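Local coordinates for UspA1 (Moraxella catarrhalis, PDB 3NTN), which serves as a trimeric autotransporter adhesin of the bacterial outer membrane, binding fibronectin and the host receptor CEACAM1, at residues S9-G12 / Y16-A19; K93-V98 / T105-A110. One frame throughout, in Å; residues are numbered along the deposited sequence.

Interaction 1: S9-G12 / Y16-A19; sequences STVG and YNQA
Val11 and Ala19 form the apolar centre of this contact, Val11 CG2 lying 3.8 Å from Ala19 CB. It illustrates how two facing runs of chain can fill the narrow interior of a beta-roll with small side chains and no direct hydrogen bond between them. The segments run in roughly opposite directions, Ser9 lying across from Ala19, and Val11 reaching both Ala19 and Asn17. The valine divides its two methyl groups between these neighbours: with CG1 anti to the backbone N (chi1 -174°) and CG2 beside that N, one branch reaches each of them. CG1 of Val11 meets the aliphatic root of Asn17, at 3.6 Å from its CB, while CG2 also rests near the backbone N of Ala19. At the other end the methylene of Ser9 closes the row, its CB 3.9 Å from Ala19 CB. The alanine methyl is thereby held between Ser9 and Val11, and it also lies 3.6 Å from Thr10 O.

Polar groups are served from outside the pair. Ser9 OG comes to 3.2 Å from Ala19 O, yet its hydrogen bond is with Ile6 O. The amide of Asn17 is gripped at both ends: ND2 bonds to Gly13 O and Gly29 O, and OD1 to Asn32 N, so the side chain whose CB meets Val11 is fixed by its own loop and by the following coil.

Strand 10-11 is the outermost strand, within this chain, of the long parallel sheet, with Thr10 bonded through its backbone to Ser24 and Val26 around strand 25-26; Thr10 also packs on Gly13 of a second subunit. Strand 18-19 begins the shorter parallel sheet, where Gln18 pairs with Asn32 and Ala34, the latter in strand 33-34.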
ATOM      1  N   SER B   9      21.685 -24.820 -20.681  1.00 66.97           N
ATOM      2  CA  SER B   9      22.118 -24.226 -19.423  1.00 63.58           C
ATOM      3  C   SER B   9      23.424 -23.373 -19.541  1.00 62.12           C
ATOM      4  O   SER B   9      24.306 -23.647 -20.374  1.00 62.82           O
ATOM      5  CB  SER B   9      22.147 -25.252 -18.297  1.00 62.16           C
ATOM      6  OG  SER B   9      23.245 -26.122 -18.401  1.00 63.50           O
ATOM      7  N   THR B  10      23.499 -22.314 -18.731  1.00 60.15           N
ATOM      8  CA  THR B  10      24.580 -21.326 -18.817  1.00 59.32           C
ATOM      9  C   THR B  10      25.106 -20.918 -17.442  1.00 57.67           C
ATOM     10  O   THR B  10      24.336 -20.485 -16.582  1.00 55.74           O
ATOM     11  CB  THR B  10      24.141 -20.042 -19.615  1.00 60.94           C
ATOM     12  OG1 THR B  10      23.723 -20.417 -20.933  1.00 63.36           O
ATOM     13  CG2 THR B  10      25.272 -18.989 -19.721  1.00 59.56           C
ATOM     14  N   VAL B  11      26.422 -21.107 -17.262  1.00 59.01           N
ATOM     15  CA  VAL B  11      27.303 -20.387 -16.305  1.00 59.41           C
ATOM     16  C   VAL B  11      28.411 -19.881 -17.252  1.00 61.66           C
ATOM     17  O   VAL B  11      29.153 -20.686 -17.800  1.00 65.26           O
ATOM     18  CB  VAL B  11      27.952 -21.374 -15.315  1.00 59.27           C
ATOM     19  CG1 VAL B  11      28.749 -20.613 -14.238  1.00 60.02           C
ATOM     20  CG2 VAL B  11      26.909 -22.363 -14.721  1.00 58.97           C
ATOM     21  N   GLY B  12      28.583 -18.582 -17.496  1.00 62.89           N
ATOM     22  CA  GLY B  12      28.294 -17.452 -16.656  1.00 59.81           C
ATOM     23  C   GLY B  12      29.757 -17.071 -16.421  1.00 60.55           C
ATOM     24  O   GLY B  12      30.426 -16.467 -17.275  1.00 61.32           O
ATOM     25  N   TYR B  16      32.070 -22.175  -8.329  1.00 62.38           N
ATOM     26  CA  TYR B  16      31.136 -23.134  -7.706  1.00 62.80           C
ATOM     27  C   TYR B  16      29.688 -22.864  -8.030  1.00 59.79           C
ATOM     28  O   TYR B  16      28.824 -23.082  -7.176  1.00 61.22           O
ATOM     29  CB  TYR B  16      31.335 -23.252  -6.174  1.00 66.49           C
ATOM     30  CG  TYR B  16      32.691 -23.777  -5.804  1.00 71.22           C
ATOM     31  CD1 TYR B  16      32.916 -25.152  -5.591  1.00 75.28           C
ATOM     32  CD2 TYR B  16      33.778 -22.917  -5.731  1.00 72.79           C
ATOM     33  CE1 TYR B  16      34.197 -25.627  -5.292  1.00 78.13           C
ATOM     34  CE2 TYR B  16      35.049 -23.387  -5.437  1.00 77.04           C
ATOM     35  CZ  TYR B  16      35.256 -24.727  -5.217  1.00 79.56           C
ATOM     36  OH  TYR B  16      36.543 -25.123  -4.907  1.00 85.08           O
ATOM     37  N   ASN B  17      29.444 -22.376  -9.256  1.00 56.41           N
ATOM     38  CA  ASN B  17      28.112 -22.090  -9.776  1.00 54.49           C
ATOM     39  C   ASN B  17      27.572 -23.278 -10.536  1.00 54.83           C
ATOM     40  O   ASN B  17      28.313 -23.985 -11.161  1.00 55.82           O
ATOM     41  CB  ASN B  17      28.130 -20.849 -10.674  1.00 52.34           C
ATOM     42  CG  ASN B  17      28.412 -19.596  -9.898  1.00 52.35           C
ATOM     43  OD1 ASN B  17      27.911 -19.412  -8.788  1.00 53.86           O
ATOM     44  ND2 ASN B  17      29.226 -18.725 -10.465  1.00 53.09           N
ATOM     45  N   GLN B  18      26.272 -23.510 -10.476  1.00 54.78           N
ATOM     46  CA  GLN B  18      25.718 -24.685 -11.102  1.00 56.20           C
ATOM     47  C   GLN B  18      24.442 -24.289 -11.802  1.00 54.71           C
ATOM     48  O   GLN B  18      23.581 -23.699 -11.196  1.00 55.38           O
ATOM     49  CB  GLN B  18      25.440 -25.781 -10.047  1.00 59.86           C
ATOM     50  CG  GLN B  18      26.679 -26.600  -9.618  1.00 63.94           C
ATOM     51  CD  GLN B  18      26.480 -27.340  -8.275  1.00 71.88           C
ATOM     52  OE1 GLN B  18      26.597 -28.577  -8.191  1.00 73.87           O
ATOM     53  NE2 GLN B  18      26.182 -26.571  -7.217  1.00 73.17           N
ATOM     54  N   ALA B  19      24.310 -24.601 -13.084  1.00 55.19           N
ATOM     55  CA  ALA B  19      23.057 -24.370 -13.791  1.00 54.42           C
ATOM     56  C   ALA B  19      22.528 -25.757 -14.154  1.00 56.37           C
ATOM     57  O   ALA B  19      22.663 -26.210 -15.277  1.00 57.81           O
ATOM     58  CB  ALA B  19      23.285 -23.528 -14.996  1.00 52.99           C
TER

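Interaction 2: K93-V98 / T105-A110; sequences KGQQNV and TDTTNA
Gln95 reaches across to the turn formed by Thr107 to Ala110 and gives its amide nitrogen to two backbone carbonyls there, an example of how one side chain can tie together loops that share no regular structure. NE2 donates to Ala110 O at 3.0 Å with an N-H...O angle of 158°. Its second donation goes to Thr107 O, where the modelled separation of 2.5 Å is so short that the exact length is doubtful. Both acceptors lie close to the plane of the glutamine amide, each facing one of its two N-H groups. The chain beyond CG is extended (chi2 177°), which carries the amide the full distance to the turn. OE1 accepts from the backbone N of Lys92, so the amide is bound at both ends and its rotation is well defined.

On the other segment, Thr107 O also receives a weak bond from Ala110 N at 3.3 Å, so that carbonyl faces a second, weak donor. OG1 of Thr107 has its own partner, Thr90 O. Asp106 OD1 takes two donors from Thr108: the hydroxyl OG1 at 2.8 Å, on the syn lone pair, and the backbone N at 3.2 Å, from above the carboxylate plane. The CB atoms of the buried Thr107 and Ala110 each lie 3.9 Å from Gln95 NE2.

Asp106 to Thr108 form an Asx turn, and Thr107 to Ala110 follow as a type I beta-turn with its weak closing bond. Both turns lie in the connection between strands 99-101 and 115-117, and Gln95 ties them to the connection before strand 99-101, within a left-handed parallel beta-roll of the kind found in YadA-like adhesin heads.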
ATOM      1  N   LYS B  93       6.126 -22.976   2.105  1.00 60.35           N
ATOM      2  CA  LYS B  93       5.316 -23.874   1.275  1.00 63.01           C
ATOM      3  C   LYS B  93       3.872 -23.825   1.759  1.00 64.28           C
ATOM      4  O   LYS B  93       3.635 -23.946   2.949  1.00 65.57           O
ATOM      5  CB  LYS B  93       5.898 -25.281   1.443  1.00 66.48           C
ATOM      6  CG  LYS B  93       5.543 -26.314   0.382  1.00 71.13           C
ATOM      7  CD  LYS B  93       5.607 -27.769   0.945  1.00 74.94           C
ATOM      8  CE  LYS B  93       5.393 -28.783  -0.182  1.00 78.70           C
ATOM      9  NZ  LYS B  93       5.214 -30.194   0.244  1.00 84.80           N
ATOM     10  N   GLY B  94       2.908 -23.643   0.859  1.00 65.63           N
ATOM     11  CA  GLY B  94       1.492 -23.458   1.275  1.00 67.63           C
ATOM     12  C   GLY B  94       1.096 -22.034   1.727  1.00 65.66           C
ATOM     13  O   GLY B  94       0.053 -21.844   2.396  1.00 67.79           O
ATOM     14  N   GLN B  95       1.934 -21.051   1.384  1.00 61.46           N
ATOM     15  CA  GLN B  95       1.589 -19.644   1.402  1.00 59.51           C
ATOM     16  C   GLN B  95       1.779 -19.182  -0.019  1.00 58.01           C
ATOM     17  O   GLN B  95       2.901 -18.912  -0.411  1.00 58.48           O
ATOM     18  CB  GLN B  95       2.528 -18.838   2.304  1.00 56.88           C
ATOM     19  CG  GLN B  95       2.198 -18.956   3.748  1.00 59.84           C
ATOM     20  CD  GLN B  95       3.154 -18.227   4.659  1.00 59.49           C
ATOM     21  OE1 GLN B  95       4.385 -18.386   4.566  1.00 61.01           O
ATOM     22  NE2 GLN B  95       2.591 -17.454   5.595  1.00 56.85           N
ATOM     23  N   GLN B  96       0.692 -19.074  -0.780  1.00 57.52           N
ATOM     24  CA  GLN B  96       0.749 -18.814  -2.196  1.00 55.91           C
ATOM     25  C   GLN B  96       0.358 -17.379  -2.470  1.00 53.80           C
ATOM     26  O   GLN B  96      -0.418 -16.803  -1.738  1.00 53.73           O
ATOM     27  CB  GLN B  96      -0.188 -19.770  -2.939  1.00 59.36           C
ATOM     28  CG  GLN B  96       0.126 -21.226  -2.670  1.00 63.51           C
ATOM     29  CD  GLN B  96      -0.898 -22.165  -3.248  1.00 72.24           C
ATOM     30  OE1 GLN B  96      -0.889 -22.443  -4.460  1.00 75.38           O
ATOM     31  NE2 GLN B  96      -1.803 -22.667  -2.388  1.00 74.58           N
ATOM     32  N   ASN B  97       0.917 -16.786  -3.517  1.00 52.11           N
ATOM     33  CA  ASN B  97       0.523 -15.438  -3.946  1.00 50.77           C
ATOM     34  C   ASN B  97       0.776 -14.365  -2.926  1.00 48.16           C
ATOM     35  O   ASN B  97      -0.054 -13.478  -2.725  1.00 47.49           O
ATOM     36  CB  ASN B  97      -0.944 -15.400  -4.396  1.00 53.58           C
ATOM     37  CG  ASN B  97      -1.177 -16.228  -5.618  1.00 56.66           C
ATOM     38  OD1 ASN B  97      -1.762 -17.281  -5.529  1.00 61.91           O
ATOM     39  ND2 ASN B  97      -0.684 -15.770  -6.773  1.00 59.57           N
ATOM     40  N   VAL B  98       1.931 -14.451  -2.283  1.00 45.56           N
ATOM     41  CA  VAL B  98       2.252 -13.514  -1.243  1.00 44.18           C
ATOM     42  C   VAL B  98       3.367 -12.607  -1.752  1.00 41.61           C
ATOM     43  O   VAL B  98       4.276 -13.074  -2.424  1.00 40.67           O
ATOM     44  CB  VAL B  98       2.634 -14.237   0.016  1.00 45.04           C
ATOM     45  CG1 VAL B  98       3.202 -13.250   1.064  1.00 43.61           C
ATOM     46  CG2 VAL B  98       1.435 -15.081   0.538  1.00 46.86           C
ATOM     47  N   THR B 105      10.491  -9.098   7.836  1.00 46.68           N
ATOM     48  CA  THR B 105       9.057  -9.311   7.994  1.00 46.73           C
ATOM     49  C   THR B 105       8.723 -10.622   8.761  1.00 48.66           C
ATOM     50  O   THR B 105       9.606 -11.407   9.124  1.00 48.55           O
ATOM     51  CB  THR B 105       8.302  -9.246   6.631  1.00 44.34           C
ATOM     52  OG1 THR B 105       8.893 -10.201   5.783  1.00 45.98           O
ATOM     53  CG2 THR B 105       8.462  -7.855   5.890  1.00 44.64           C
ATOM     54  N   ASP B 106       7.427 -10.807   9.059  1.00 49.24           N
ATOM     55  CA  ASP B 106       6.927 -11.989   9.766  1.00 50.96           C
ATOM     56  C   ASP B 106       5.701 -12.409   9.002  1.00 50.16           C
ATOM     57  O   ASP B 106       4.685 -11.683   8.965  1.00 49.20           O
ATOM     58  CB  ASP B 106       6.596 -11.640  11.214  1.00 52.87           C
ATOM     59  CG  ASP B 106       5.878 -12.773  11.985  1.00 57.95           C
ATOM     60  OD1 ASP B 106       6.106 -13.977  11.703  1.00 61.42           O
ATOM     61  OD2 ASP B 106       5.089 -12.446  12.921  1.00 62.70           O
ATOM     62  N   THR B 107       5.821 -13.559   8.351  1.00 50.05           N
ATOM     63  CA  THR B 107       4.732 -14.145   7.576  1.00 50.16           C
ATOM     64  C   THR B 107       4.032 -15.339   8.282  1.00 52.79           C
ATOM     65  O   THR B 107       3.278 -16.097   7.640  1.00 53.80           O
ATOM     66  CB  THR B 107       5.274 -14.647   6.263  1.00 48.73           C
ATOM     67  OG1 THR B 107       6.400 -15.463   6.552  1.00 50.08           O
ATOM     68  CG2 THR B 107       5.697 -13.466   5.333  1.00 45.08           C
ATOM     69  N   THR B 108       4.298 -15.523   9.581  1.00 54.88           N
ATOM     70  CA  THR B 108       3.618 -16.544  10.416  1.00 57.38           C
ATOM     71  C   THR B 108       2.095 -16.555  10.221  1.00 58.93           C
ATOM     72  O   THR B 108       1.476 -17.623  10.010  1.00 60.50           O
ATOM     73  CB  THR B 108       3.948 -16.338  11.905  1.00 59.43           C
ATOM     74  OG1 THR B 108       5.340 -16.620  12.120  1.00 60.88           O
ATOM     75  CG2 THR B 108       3.098 -17.276  12.838  1.00 62.82           C
ATOM     76  N   ASN B 109       1.482 -15.367  10.269  1.00 58.56           N
ATOM     77  CA  ASN B 109       0.026 -15.311  10.208  1.00 60.21           C
ATOM     78  C   ASN B 109      -0.548 -14.808   8.908  1.00 58.65           C
ATOM     79  O   ASN B 109      -1.751 -14.678   8.766  1.00 61.27           O
ATOM     80  CB  ASN B 109      -0.535 -14.567  11.409  1.00 61.59           C
ATOM     81  CG  ASN B 109      -0.407 -15.374  12.678  1.00 65.65           C
ATOM     82  OD1 ASN B 109      -1.038 -16.434  12.832  1.00 69.25           O
ATOM     83  ND2 ASN B 109       0.415 -14.884  13.599  1.00 64.92           N
ATOM     84  N   ALA B 110       0.327 -14.583   7.944  1.00 57.03           N
ATOM     85  CA  ALA B 110      -0.036 -14.146   6.610  1.00 55.13           C
ATOM     86  C   ALA B 110      -0.757 -15.278   5.884  1.00 57.39           C
ATOM     87  O   ALA B 110      -0.241 -16.391   5.829  1.00 58.80           O
ATOM     88  CB  ALA B 110       1.195 -13.791   5.891  1.00 52.16           C
TER

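How the interactions relate
From the N terminus, interaction 1 comes first: segment 9-12 meets segment 16-19 with three residues between them, closing a tight loop at the first coil of the head. The chain then adds coil upon coil, and only much later does interaction 2 close a second loop, which contains strand 99-101. The two are in series, neither nested nor crossed, with centres about 30 Å apart and nearest atoms about 22 Å apart. Interaction 1 joins the opening strands of two parallel sheets; interaction 2 joins the connections flanking strand 99-101. The long parallel sheet, which starts at strand 10-11 and includes strand 99-101, links both places.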